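Local atomic coordinates of adhesion and penetration protein autotransporter (Haemophilus influenzae, PDB entry 3SYJ), a protein that promotes bacterial adherence to and invasion of host cells, self-associates in bacterial aggregation, and is probably a serine protease. Residues A[365-371]-A[390-396]. Residues are numbered along the deposited sequence.
Sequences FEGNFTV and STVTWKV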
ATOM      1  N   PHE A 365      11.025  -8.749 -61.768  1.00 16.37           N
ATOM      2  CA  PHE A 365      11.965  -7.654 -61.561  1.00 19.47           C
ATOM      3  C   PHE A 365      13.016  -8.033 -60.524  1.00 19.60           C
ATOM      4  O   PHE A 365      12.684  -8.425 -59.403  1.00 18.56           O
ATOM      5  CB  PHE A 365      11.241  -6.364 -61.162  1.00 17.08           C
ATOM      6  CG  PHE A 365      10.394  -5.769 -62.264  1.00 18.24           C
ATOM      7  CD1 PHE A 365      10.961  -4.947 -63.230  1.00 18.13           C
ATOM      8  CD2 PHE A 365       9.031  -6.032 -62.333  1.00 15.57           C
ATOM      9  CE1 PHE A 365      10.183  -4.394 -64.246  1.00 14.92           C
ATOM     10  CE2 PHE A 365       8.249  -5.484 -63.348  1.00 18.21           C
ATOM     11  CZ  PHE A 365       8.830  -4.660 -64.305  1.00 14.48           C
ATOM     12  N   GLU A 366      14.283  -7.941 -60.917  1.00 18.37           N
ATOM     13  CA  GLU A 366      15.394  -8.134 -59.989  1.00 22.20           C
ATOM     14  C   GLU A 366      16.187  -6.827 -59.885  1.00 20.36           C
ATOM     15  O   GLU A 366      16.874  -6.441 -60.821  1.00 22.51           O
ATOM     16  CB  GLU A 366      16.286  -9.283 -60.460  1.00 22.88           C
ATOM     17  CG  GLU A 366      17.651  -9.331 -59.816  1.00 30.51           C
ATOM     18  CD  GLU A 366      17.700 -10.224 -58.595  1.00 50.92           C
ATOM     19  OE1 GLU A 366      17.633 -11.464 -58.768  1.00 61.10           O
ATOM     20  OE2 GLU A 366      17.825  -9.690 -57.467  1.00 49.33           O
ATOM     21  N   GLY A 367      16.076  -6.139 -58.752  1.00 19.97           N
ATOM     22  CA  GLY A 367      16.665  -4.820 -58.612  1.00 18.95           C
ATOM     23  C   GLY A 367      15.595  -3.746 -58.726  1.00 21.00           C
ATOM     24  O   GLY A 367      14.447  -4.034 -59.068  1.00 16.93           O
ATOM     25  N   ASN A 368      15.962  -2.504 -58.431  1.00 20.02           N
ATOM     26  CA  ASN A 368      14.991  -1.417 -58.426  1.00 19.47           C
ATOM     27  C   ASN A 368      14.652  -0.948 -59.830  1.00 16.81           C
ATOM     28  O   ASN A 368      15.529  -0.855 -60.682  1.00 21.63           O
ATOM     29  CB  ASN A 368      15.507  -0.245 -57.599  1.00 23.30           C
ATOM     30  CG  ASN A 368      15.879  -0.655 -56.199  1.00 26.48           C
ATOM     31  OD1 ASN A 368      15.163  -1.429 -55.564  1.00 22.25           O
ATOM     32  ND2 ASN A 368      17.010  -0.150 -55.709  1.00 21.38           N
ATOM     33  N   PHE A 369      13.376  -0.665 -60.065  1.00 15.76           N
ATOM     34  CA  PHE A 369      12.914  -0.173 -61.356  1.00 16.40           C
ATOM     35  C   PHE A 369      11.897   0.948 -61.212  1.00 17.25           C
ATOM     36  O   PHE A 369      11.120   0.983 -60.255  1.00 18.60           O
ATOM     37  CB  PHE A 369      12.312  -1.306 -62.195  1.00 15.20           C
ATOM     38  CG  PHE A 369      13.333  -2.099 -62.953  1.00 17.85           C
ATOM     39  CD1 PHE A 369      14.074  -3.082 -62.321  1.00 17.51           C
ATOM     40  CD2 PHE A 369      13.561  -1.852 -64.296  1.00 16.84           C
ATOM     41  CE1 PHE A 369      15.025  -3.809 -63.021  1.00 21.61           C
ATOM     42  CE2 PHE A 369      14.516  -2.570 -65.001  1.00 18.15           C
ATOM     43  CZ  PHE A 369      15.248  -3.553 -64.365  1.00 17.76           C
ATOM     44  N   THR A 370      11.917   1.858 -62.179  1.00 15.21           N
ATOM     45  CA  THR A 370      10.890   2.876 -62.335  1.00 14.01           C
ATOM     46  C   THR A 370      10.150   2.535 -63.613  1.00 15.69           C
ATOM     47  O   THR A 370      10.759   2.432 -64.676  1.00 18.14           O
ATOM     48  CB  THR A 370      11.494   4.291 -62.453  1.00 16.27           C
ATOM     49  OG1 THR A 370      12.265   4.583 -61.276  1.00 16.41           O
ATOM     50  CG2 THR A 370      10.394   5.338 -62.613  1.00 15.09           C
ATOM     51  N   VAL A 371       8.844   2.326 -63.501  1.00 15.70           N
ATOM     52  CA  VAL A 371       8.050   1.895 -64.637  1.00 14.61           C
ATOM     53  C   VAL A 371       7.008   2.958 -64.907  1.00 19.02           C
ATOM     54  O   VAL A 371       6.172   3.263 -64.055  1.00 15.74           O
ATOM     55  CB  VAL A 371       7.386   0.542 -64.368  1.00 15.30           C
ATOM     56  CG1 VAL A 371       6.707   0.033 -65.614  1.00 14.42           C
ATOM     57  CG2 VAL A 371       8.433  -0.459 -63.900  1.00 15.84           C
ATOM     58  N   SER A 390      14.096  -5.574 -53.510  1.00 21.04           N
ATOM     59  CA  SER A 390      13.943  -4.762 -54.703  1.00 20.51           C
ATOM     60  C   SER A 390      12.683  -3.933 -54.590  1.00 19.98           C
ATOM     61  O   SER A 390      11.701  -4.378 -54.000  1.00 19.97           O
ATOM     62  CB  SER A 390      13.869  -5.642 -55.944  1.00 18.74           C
ATOM     63  OG  SER A 390      15.062  -6.384 -56.102  1.00 21.03           O
ATOM     64  N   THR A 391      12.713  -2.720 -55.132  1.00 15.84           N
ATOM     65  CA  THR A 391      11.521  -1.889 -55.170  1.00 16.64           C
ATOM     66  C   THR A 391      11.206  -1.512 -56.608  1.00 18.67           C
ATOM     67  O   THR A 391      12.077  -1.053 -57.355  1.00 19.77           O
ATOM     68  CB  THR A 391      11.657  -0.605 -54.307  1.00 23.64           C
ATOM     69  OG1 THR A 391      11.865  -0.954 -52.929  1.00 20.99           O
ATOM     70  CG2 THR A 391      10.400   0.243 -54.412  1.00 15.91           C
ATOM     71  N   VAL A 392       9.958  -1.725 -57.001  1.00 14.20           N
ATOM     72  CA  VAL A 392       9.524  -1.369 -58.335  1.00 16.17           C
ATOM     73  C   VAL A 392       8.472  -0.284 -58.231  1.00 18.80           C
ATOM     74  O   VAL A 392       7.363  -0.528 -57.767  1.00 17.45           O
ATOM     75  CB  VAL A 392       8.972  -2.585 -59.119  1.00 15.68           C
ATOM     76  CG1 VAL A 392       8.366  -2.131 -60.442  1.00 15.18           C
ATOM     77  CG2 VAL A 392      10.073  -3.595 -59.375  1.00 13.86           C
ATOM     78  N   THR A 393       8.845   0.926 -58.638  1.00 20.71           N
ATOM     79  CA  THR A 393       7.913   2.039 -58.666  1.00 18.35           C
ATOM     80  C   THR A 393       7.016   1.910 -59.895  1.00 18.37           C
ATOM     81  O   THR A 393       7.475   2.062 -61.026  1.00 21.43           O
ATOM     82  CB  THR A 393       8.660   3.365 -58.669  1.00 18.65           C
ATOM     83  OG1 THR A 393       9.573   3.391 -57.566  1.00 19.42           O
ATOM     84  CG2 THR A 393       7.682   4.526 -58.535  1.00 20.22           C
ATOM     85  N   TRP A 394       5.742   1.610 -59.659  1.00 15.14           N
ATOM     86  CA  TRP A 394       4.821   1.213 -60.718  1.00 18.83           C
ATOM     87  C   TRP A 394       3.841   2.337 -61.016  1.00 19.98           C
ATOM     88  O   TRP A 394       2.910   2.571 -60.253  1.00 19.80           O
ATOM     89  CB  TRP A 394       4.062  -0.050 -60.290  1.00 17.58           C
ATOM     90  CG  TRP A 394       3.268  -0.710 -61.386  1.00 15.49           C
ATOM     91  CD1 TRP A 394       1.922  -0.623 -61.586  1.00 18.02           C
ATOM     92  CD2 TRP A 394       3.773  -1.565 -62.422  1.00 15.45           C
ATOM     93  NE1 TRP A 394       1.558  -1.364 -62.684  1.00 16.34           N
ATOM     94  CE2 TRP A 394       2.678  -1.948 -63.219  1.00 16.40           C
ATOM     95  CE3 TRP A 394       5.046  -2.036 -62.758  1.00 13.76           C
ATOM     96  CZ2 TRP A 394       2.814  -2.778 -64.329  1.00 14.00           C
ATOM     97  CZ3 TRP A 394       5.180  -2.855 -63.859  1.00 12.46           C
ATOM     98  CH2 TRP A 394       4.070  -3.216 -64.633  1.00 15.19           C
ATOM     99  N   LYS A 395       4.052   3.039 -62.126  1.00 21.70           N
ATOM    100  CA  LYS A 395       3.252   4.227 -62.422  1.00 21.59           C
ATOM    101  C   LYS A 395       2.253   3.984 -63.549  1.00 20.61           C
ATOM    102  O   LYS A 395       1.739   4.922 -64.156  1.00 21.84           O
ATOM    103  CB  LYS A 395       4.164   5.406 -62.756  1.00 17.20           C
ATOM    104  CG  LYS A 395       5.028   5.831 -61.581  1.00 21.35           C
ATOM    105  CD  LYS A 395       6.031   6.918 -61.951  1.00 18.15           C
ATOM    106  CE  LYS A 395       6.861   7.309 -60.735  1.00 22.39           C
ATOM    107  NZ  LYS A 395       8.028   8.175 -61.074  1.00 21.23           N
ATOM    108  N   VAL A 396       1.975   2.714 -63.814  1.00 20.24           N
ATOM    109  CA  VAL A 396       1.129   2.329 -64.931  1.00 17.71           C
ATOM    110  C   VAL A 396      -0.180   1.746 -64.433  1.00 18.70           C
ATOM    111  O   VAL A 396      -0.184   0.851 -63.588  1.00 17.41           O
ATOM    112  CB  VAL A 396       1.852   1.308 -65.812  1.00 15.64           C
ATOM    113  CG1 VAL A 396       0.921   0.754 -66.855  1.00 20.38           C
ATOM    114  CG2 VAL A 396       3.038   1.972 -66.476  1.00 22.18           C
TER
HETATM  115  O   HOH W   1      14.804  -1.094 -52.931  1.00 26.38           O
HETATM  116  O   HOH W   2      11.867   2.060 -57.621  1.00 20.80           O
HETATM  117  O   HOH W   3      11.152   5.358 -59.019  1.00 22.59           O
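Val392 lies with CG1 over one face of the Phe365 ring, while its CG2 comes within 3.5 Å of Phe365 CB, where two successive coils of the parallel beta-helix of the Hap passenger domain stack. Strand 391-394 runs beside strand 369-371 at 13° and 4.7 Å between axes. A parallel ladder of hydrogen bonds ties them: Phe369 N to Thr391 O (3.0 Å), Thr393 N to Phe369 O, Val371 N to Thr393 O (both 2.8 Å) and Lys395 N to Val371 O (2.9 Å). On the inward face, Val371 CG1 packs 3.7 Å from Trp394 CZ3 and Val371 CG2 3.8 Å from Val392 CG1, a core continued by Phe342, Leu350 and Leu412 of the neighbouring coils. The opposite face carries Thr370, whose OG1 is hydrogen-bonded to Gln347 NE2, and Thr393; one water links their OG1 atoms. Where the coil turns, side chains replace backbone partners. Asn368 OD1 accepts from Thr391 N at 2.8 Å, and Gly367, whose positive phi suits glycine, donates its N to Ser390 OG, also at 2.8 Å.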